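Local coordinates for DNA replication regulator protein HobA (PDB 2UVP), which is required for the initiation of DNA replication in Helicobacter pylori, where it increases binding of DnaA to the oriC region, at residues 29-32 against 33-37; 167-170 against 171-175; 40-43 against 44-47. All blocks are in the same frame, centred on the assembly; numbering follows the deposited sequence.

Contact 1. Residues 29-32 against 33-37; sequences SGWL and ELERS
The indole of Trp31 receives the carboxylate of Glu35 at its edge, near the ring plane: Glu35 OE1 comes to 3.8 Å from Trp31 CZ3, and the two flat groups are turned 62° against each other. One face of the indole has Leu32 CB over its centre, Lys164 makes a cation-pi contact with the ring, and Trp31 NE1 is hydrogen-bonded to Gln167 OE1 of helix 161-180. Glu35 reaches the six-membered end of the indole because its CG lies anti to the backbone N (chi1 176°) and the chain then bends at chi2. Nearer the backbone, Glu35 CB lies 3.8 Å from Leu32 CD1, the two side chains crossing at a slant.

The other carboxylate oxygen, Glu35 OE2, takes two bonds on its anti side, from Ser37 N at 3.1 Å and from Ser37 OG at 2.8 Å, the donors arriving from opposite faces of the plane. Beneath these side chains the backbone winds through three overlapping turns, each closed by an amide reaching three residues back: Glu33 N to Gly30 O (3.0 Å), Leu34 N to Trp31 O (3.0 Å) and, weakly, Glu35 N to Leu32 O. Water 1 donates to Leu32 O at 2.7 Å.

This loop between helices 10-28 and 39-51 also carries Glu33, which with Glu23 binds a calcium ion of unproven physiological relevance. With two donors on one oxygen and the indole edge beside the other, the Glu35 carboxylate is fixed in rotation and probably favoured as the anion.

Contact 2. Residues 167-170 against 171-175; sequences QLFK and LFENA
Helix 161-180 lies against the parallel sheet of this SIS-like alpha/beta fold, and residues 167-175 form about two and a half turns of it. Regular i+4 to i backbone bonds tie the turns together, the shortest being Glu173 N to Phe169 O at 2.8 Å. Lys170 O accepts twice: from Asn174 N at 3.1 Å and from Asn174 ND2 at 2.8 Å, the donors coming from opposite faces of the carbonyl plane. The side-chain bond is nearly straight (167°), and Lys170 O lies close to the amide plane of Asn174, so the amide is held by its own helix.

Glu173 is modelled in two conformers; in one of them it crosses Phe169 at about a right angle. Its CD then sits 3.5 Å from Phe169 CE2, with the carboxylate tilted 55° from the ring. Having CG between the backbone N and the carbonyl carbon (chi1 69°) folds this conformer back over the preceding turn, where Glu173 CG comes to 3.3 Å from Lys170 O. Lys170 runs alongside it, pointing the same way. Their charged ends do not pair directly; in this conformer water 2 accepts from Lys170 NZ at 2.8 Å and donates to Glu173 OE2 at 2.6 Å. Outside these turns, Lys170 NZ has its principal partner in an acidic side chain of another chain, with which it forms a salt bridge.

Around these turns, Phe169 packs into helix 65-75, meeting Tyr70 edge-to-face, while Phe172 meets Trp119 of strand 116-121 in the same manner and Leu171 and Ala175 lie on helix 39-51.

Contact 3. Residues 40-43 against 44-47; sequences AKLI and AQTI
Leu42 O is gripped by two groups of Thr46: the hydroxyl OG1 donates to it at 2.8 Å and the amide N at 3.0 Å. The two donors come from opposite faces of the carbonyl plane, each tilted about 30° from it. This is the familiar arrangement of a threonine within an alpha-helix, here helix 39-51, whose side chain bonds back to the carbonyl four residues earlier. It follows from OG1 lying anti to the carbonyl carbon and beside the backbone N (chi1 -55°). The buried hydroxyl thus finds its acceptor inside the helix, while Thr46 itself packs on Phe140 of strand 139-143 and Phe172 of helix 161-180.

The neighbouring backbone bonds follow the same i+4 to i pattern, with Ala44 N reaching Ala40 O and Ile47 N reaching Ile43 O. On the outer side, Lys41 and Gln45 extend side by side, pointing the same way. The amide nitrogen Gln45 NE2 rests at 3.4 Å from Lys41 CG, against the aliphatic part of the lysine, and Gln45 CG presses on Lys41 O at 3.1 Å. Lys41 NZ lies beyond this pair and forms a salt bridge with Asp150 OD1.

Ile43 packs on Leu171 and Ala175 of helix 161-180; Ile43, Ala44 and Ile47 are also touched by aromatic side chains of another chain. Ile47 leans back along the helix across Ile43: its CG1 stands 3.3 Å from Ile43 O, and its CD1 ends 3.7 Å from Ile43 CG2.

Along the chain the order is contact 1, contact 3, contact 2. Contact 1 occupies the loop that leads into helix 39-51, which holds contact 3; their centres are about 16 Å apart, and the two adjoin in sequence without other touch. Contact 2, on helix 161-180, has its centre about 14 Å from that of contact 1 and about 11 Å from that of contact 3. It touches contact 1 where Trp31 and Leu32 meet Gln167, Leu168 and Leu171, and contact 3 where Ile43, Thr46 and Ile47 meet Leu171, Phe172 and Ala175. Helix 161-180 therefore packs against both the loop after helix 10-28 and helix 39-51, which follows it. All three contacts also meet another chain of the four-chain assembly.

Contact 1. Residues 29-32 against 33-37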
loop_
_atom_site.group_PDB
_atom_site.type_symbol
_atom_site.label_atom_id
_atom_site.label_comp_id
_atom_site.label_asym_id
_atom_site.label_seq_id
_atom_site.Cartn_x
_atom_site.Cartn_y
_atom_site.Cartn_z
ATOM N N SER A 29 22.668 -11.832 -24.488
ATOM C CA SER A 29 21.783 -10.792 -25.009
ATOM C C SER A 29 20.907 -11.244 -26.186
ATOM O O SER A 29 19.903 -10.596 -26.482
ATOM C CB SER A 29 22.598 -9.561 -25.432
ATOM O OG SER A 29 23.354 -9.811 -26.612
ATOM N N GLY A 30 21.297 -12.326 -26.872
ATOM C CA GLY A 30 20.482 -12.843 -27.983
ATOM C C GLY A 30 19.537 -13.969 -27.593
ATOM O O GLY A 30 18.974 -14.631 -28.459
ATOM N N TRP A 31 19.303 -14.144 -26.293
ATOM C CA TRP A 31 18.512 -15.252 -25.772
ATOM C C TRP A 31 17.107 -15.284 -26.391
ATOM O O TRP A 31 16.559 -16.355 -26.641
ATOM C CB TRP A 31 18.419 -15.173 -24.233
ATOM C CG TRP A 31 17.481 -14.095 -23.760
ATOM C CD1 TRP A 31 17.765 -12.766 -23.613
ATOM C CD2 TRP A 31 16.089 -14.253 -23.414
ATOM N NE1 TRP A 31 16.633 -12.085 -23.187
ATOM C CE2 TRP A 31 15.599 -12.971 -23.058
ATOM C CE3 TRP A 31 15.211 -15.351 -23.363
ATOM C CZ2 TRP A 31 14.273 -12.759 -22.650
ATOM C CZ3 TRP A 31 13.879 -15.141 -22.955
ATOM C CH2 TRP A 31 13.431 -13.853 -22.601
ATOM N N LEU A 32 16.522 -14.115 -26.645
ATOM C CA LEU A 32 15.135 -14.087 -27.120
ATOM C C LEU A 32 14.994 -14.601 -28.556
ATOM O O LEU A 32 13.946 -15.097 -28.929
ATOM C CB LEU A 32 14.515 -12.699 -26.921
ATOM C CG LEU A 32 12.986 -12.558 -27.026
ATOM C CD1 LEU A 32 12.234 -13.634 -26.265
ATOM C CD2 LEU A 32 12.636 -11.130 -26.506
ATOM N N GLU A 33 16.067 -14.503 -29.346
ATOM C CA GLU A 33 16.089 -15.062 -30.711
ATOM C C GLU A 33 15.981 -16.586 -30.674
ATOM O O GLU A 33 15.509 -17.204 -31.633
ATOM C CB GLU A 33 17.387 -14.677 -31.406
ATOM C CG GLU A 33 17.555 -13.189 -31.631
ATOM C CD GLU A 33 18.662 -12.902 -32.612
ATOM O OE1 GLU A 33 18.608 -13.470 -33.725
ATOM O OE2 GLU A 33 19.585 -12.108 -32.292
ATOM N N LEU A 34 16.424 -17.174 -29.564
ATOM C CA LEU A 34 16.435 -18.632 -29.382
ATOM C C LEU A 34 15.259 -19.131 -28.526
ATOM O O LEU A 34 15.117 -20.337 -28.273
ATOM C CB LEU A 34 17.771 -19.055 -28.753
ATOM C CG LEU A 34 19.063 -18.753 -29.525
ATOM C CD1 LEU A 34 20.280 -19.007 -28.625
ATOM C CD2 LEU A 34 19.151 -19.608 -30.799
ATOM N N GLU A 35 14.416 -18.209 -28.067
ATOM C CA GLU A 35 13.335 -18.586 -27.175
ATOM C C GLU A 35 12.242 -19.275 -27.966
ATOM O O GLU A 35 11.725 -18.725 -28.940
ATOM C CB GLU A 35 12.776 -17.365 -26.449
ATOM C CG GLU A 35 11.575 -17.684 -25.556
ATOM C CD GLU A 35 11.886 -18.749 -24.510
ATOM O OE1 GLU A 35 12.989 -18.708 -23.904
ATOM O OE2 GLU A 35 11.018 -19.623 -24.284
ATOM N N ARG A 36 11.881 -20.476 -27.527
ATOM C CA ARG A 36 10.974 -21.301 -28.301
ATOM C C ARG A 36 9.558 -21.378 -27.754
ATOM O O ARG A 36 8.684 -21.874 -28.454
ATOM C CB ARG A 36 11.537 -22.720 -28.489
ATOM C CG ARG A 36 12.966 -22.752 -29.013
ATOM C CD ARG A 36 13.126 -22.005 -30.333
ATOM N NE ARG A 36 14.541 -22.031 -30.731
ATOM C CZ ARG A 36 15.106 -21.200 -31.607
ATOM N NH1 ARG A 36 14.392 -20.254 -32.210
ATOM N NH2 ARG A 36 16.398 -21.328 -31.879
ATOM N N SER A 37 9.309 -20.881 -26.535
ATOM C CA SER A 37 7.913 -20.781 -26.070
ATOM C C SER A 37 7.179 -19.775 -26.964
ATOM O O SER A 37 7.810 -18.966 -27.654
ATOM C CB SER A 37 7.802 -20.413 -24.587
ATOM O OG SER A 37 8.311 -19.112 -24.320
HETATM O O HOH W 1 12.410 -16.135 -30.890
#

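Contact 2. Residues 167-170 against 171-175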
loop_
_atom_site.group_PDB
_atom_site.type_symbol
_atom_site.label_atom_id
_atom_site.label_comp_id
_atom_site.label_asym_id
_atom_site.label_seq_id
_atom_site.Cartn_x
_atom_site.Cartn_y
_atom_site.Cartn_z
ATOM N N GLN A 167 12.803 -6.892 -20.484
ATOM C CA GLN A 167 12.935 -6.988 -21.922
ATOM C C GLN A 167 11.613 -7.499 -22.528
ATOM O O GLN A 167 11.131 -6.977 -23.551
ATOM C CB GLN A 167 14.097 -7.910 -22.255
ATOM C CG GLN A 167 14.428 -7.865 -23.732
ATOM C CD GLN A 167 15.525 -8.845 -24.103
ATOM O OE1 GLN A 167 16.256 -9.339 -23.242
ATOM N NE2 GLN A 167 15.592 -9.181 -25.392
ATOM N N LEU A 168 11.008 -8.491 -21.880
ATOM C CA LEU A 168 9.708 -9.007 -22.362
ATOM C C LEU A 168 8.606 -7.958 -22.218
ATOM O O LEU A 168 7.734 -7.836 -23.084
ATOM C CB LEU A 168 9.311 -10.273 -21.614
ATOM C CG LEU A 168 10.196 -11.494 -21.925
ATOM C CD1 LEU A 168 9.945 -12.533 -20.847
ATOM C CD2 LEU A 168 9.951 -12.045 -23.382
ATOM N N PHE A 169 8.626 -7.207 -21.117
ATOM C CA PHE A 169 7.645 -6.144 -21.011
ATOM C C PHE A 169 7.789 -5.136 -22.131
ATOM O O PHE A 169 6.812 -4.703 -22.740
ATOM C CB PHE A 169 7.721 -5.385 -19.680
ATOM C CG PHE A 169 6.705 -4.299 -19.625
ATOM C CD1 PHE A 169 5.396 -4.613 -19.288
ATOM C CD2 PHE A 169 7.023 -2.997 -20.020
ATOM C CE1 PHE A 169 4.391 -3.619 -19.292
ATOM C CE2 PHE A 169 6.030 -1.985 -20.039
ATOM C CZ PHE A 169 4.707 -2.313 -19.668
ATOM N N LYS A 170 9.021 -4.735 -22.392
ATOM C CA LYS A 170 9.284 -3.720 -23.392
ATOM C C LYS A 170 8.881 -4.244 -24.774
ATOM O O LYS A 170 8.379 -3.476 -25.611
ATOM C CB LYS A 170 10.741 -3.294 -23.343
ATOM C CG LYS A 170 11.050 -2.401 -22.095
ATOM C CD LYS A 170 12.546 -2.228 -21.910
ATOM C CE LYS A 170 12.888 -1.390 -20.635
ATOM N NZ LYS A 170 12.200 -0.033 -20.639
ATOM N N LEU A 171 9.060 -5.547 -24.989
ATOM C CA LEU A 171 8.597 -6.164 -26.229
ATOM C C LEU A 171 7.063 -6.076 -26.310
ATOM O O LEU A 171 6.506 -5.643 -27.343
ATOM C CB LEU A 171 9.031 -7.630 -26.292
ATOM C CG LEU A 171 8.514 -8.429 -27.484
ATOM C CD1 LEU A 171 9.055 -7.857 -28.802
ATOM C CD2 LEU A 171 8.928 -9.908 -27.304
ATOM N N PHE A 172 6.387 -6.469 -25.225
ATOM C CA PHE A 172 4.945 -6.392 -25.163
ATOM C C PHE A 172 4.415 -4.986 -25.423
ATOM O O PHE A 172 3.523 -4.807 -26.257
ATOM C CB PHE A 172 4.401 -6.923 -23.824
ATOM C CG PHE A 172 2.940 -6.689 -23.669
ATOM C CD1 PHE A 172 2.030 -7.500 -24.333
ATOM C CD2 PHE A 172 2.465 -5.605 -22.926
ATOM C CE1 PHE A 172 0.652 -7.268 -24.236
ATOM C CE2 PHE A 172 1.082 -5.364 -22.820
ATOM C CZ PHE A 172 0.174 -6.220 -23.471
ATOM N N GLU A 173 4.956 -3.976 -24.740
ATOM C CA GLU A 173 4.426 -2.616 -24.906
ATOM C C GLU A 173 4.687 -2.041 -26.308
ATOM O O GLU A 173 3.864 -1.301 -26.854
ATOM C CB GLU A 173 4.951 -1.679 -23.810
ATOM C CG GLU A 173 6.423 -1.389 -23.921
ATOM C CD GLU A 173 6.897 -0.280 -22.984
ATOM O OE1 GLU A 173 6.125 0.667 -22.684
ATOM O OE2 GLU A 173 8.074 -0.358 -22.596
ATOM N N ASN A 174 5.835 -2.371 -26.894
ATOM C CA ASN A 174 6.112 -1.940 -28.276
ATOM C C ASN A 174 5.166 -2.618 -29.261
ATOM O O ASN A 174 4.658 -1.976 -30.186
ATOM C CB ASN A 174 7.553 -2.214 -28.635
ATOM C CG ASN A 174 8.451 -1.089 -28.246
ATOM O OD1 ASN A 174 8.714 -0.169 -29.057
ATOM N ND2 ASN A 174 8.916 -1.118 -27.001
ATOM N N ALA A 175 4.914 -3.906 -29.034
ATOM C CA ALA A 175 4.002 -4.669 -29.874
ATOM C C ALA A 175 2.613 -4.083 -29.773
ATOM O O ALA A 175 1.994 -3.791 -30.789
ATOM C CB ALA A 175 4.000 -6.115 -29.492
HETATM O O HOH W 2 9.420 0.367 -20.482
#

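Contact 3. Residues 40-43 against 44-47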
loop_
_atom_site.group_PDB
_atom_site.type_symbol
_atom_site.label_atom_id
_atom_site.label_comp_id
_atom_site.label_asym_id
_atom_site.label_seq_id
_atom_site.Cartn_x
_atom_site.Cartn_y
_atom_site.Cartn_z
ATOM N N ALA A 40 5.320 -14.843 -29.121
ATOM C CA ALA A 40 4.727 -14.018 -30.177
ATOM C C ALA A 40 3.213 -14.226 -30.219
ATOM O O ALA A 40 2.447 -13.261 -30.226
ATOM C CB ALA A 40 5.354 -14.321 -31.562
ATOM N N LYS A 41 2.784 -15.487 -30.227
ATOM C CA LYS A 41 1.349 -15.790 -30.256
ATOM C C LYS A 41 0.631 -15.266 -29.006
ATOM O O LYS A 41 -0.459 -14.680 -29.097
ATOM C CB LYS A 41 1.096 -17.294 -30.409
ATOM C CG LYS A 41 -0.397 -17.637 -30.463
ATOM C CD LYS A 41 -0.672 -19.126 -30.608
ATOM C CE LYS A 41 -0.255 -19.911 -29.371
ATOM N NZ LYS A 41 -0.619 -21.359 -29.506
ATOM N N LEU A 42 1.260 -15.450 -27.852
ATOM C CA LEU A 42 0.666 -14.995 -26.581
ATOM C C LEU A 42 0.553 -13.480 -26.536
ATOM O O LEU A 42 -0.459 -12.917 -26.057
ATOM C CB LEU A 42 1.485 -15.519 -25.406
ATOM C CG LEU A 42 1.252 -16.961 -24.917
ATOM C CD1 LEU A 42 0.708 -17.885 -25.975
ATOM C CD2 LEU A 42 2.517 -17.532 -24.330
ATOM N N ILE A 43 1.596 -12.805 -27.022
ATOM C CA ILE A 43 1.553 -11.353 -27.128
ATOM C C ILE A 43 0.424 -10.901 -28.059
ATOM O O ILE A 43 -0.341 -9.982 -27.730
ATOM C CB ILE A 43 2.916 -10.768 -27.541
ATOM C CG1 ILE A 43 3.927 -10.959 -26.396
ATOM C CG2 ILE A 43 2.784 -9.281 -27.974
ATOM C CD1 ILE A 43 5.345 -10.554 -26.743
ATOM N N ALA A 44 0.295 -11.566 -29.215
ATOM C CA ALA A 44 -0.758 -11.189 -30.174
ATOM C C ALA A 44 -2.139 -11.341 -29.538
ATOM O O ALA A 44 -2.982 -10.448 -29.646
ATOM C CB ALA A 44 -0.659 -12.031 -31.439
ATOM N N GLN A 45 -2.349 -12.463 -28.862
ATOM C CA GLN A 45 -3.649 -12.773 -28.254
ATOM C C GLN A 45 -3.991 -11.781 -27.157
ATOM O O GLN A 45 -5.135 -11.342 -27.023
ATOM C CB GLN A 45 -3.647 -14.186 -27.687
ATOM C CG GLN A 45 -3.519 -15.242 -28.779
ATOM C CD GLN A 45 -3.519 -16.663 -28.258
ATOM O OE1 GLN A 45 -3.500 -16.903 -27.052
ATOM N NE2 GLN A 45 -3.538 -17.628 -29.185
ATOM N N THR A 46 -2.974 -11.384 -26.402
ATOM C CA THR A 46 -3.154 -10.363 -25.363
ATOM C C THR A 46 -3.486 -8.991 -25.959
ATOM O O THR A 46 -4.359 -8.281 -25.447
ATOM C CB THR A 46 -1.918 -10.314 -24.457
ATOM O OG1 THR A 46 -1.667 -11.621 -23.942
ATOM C CG2 THR A 46 -2.135 -9.344 -23.264
ATOM N N ILE A 47 -2.801 -8.611 -27.039
ATOM C CA ILE A 47 -3.110 -7.377 -27.757
ATOM C C ILE A 47 -4.557 -7.390 -28.282
ATOM O O ILE A 47 -5.281 -6.410 -28.107
ATOM C CB ILE A 47 -2.137 -7.119 -28.908
ATOM C CG1 ILE A 47 -0.752 -6.784 -28.329
ATOM C CG2 ILE A 47 -2.644 -5.956 -29.768
ATOM C CD1 ILE A 47 0.376 -6.817 -29.364
#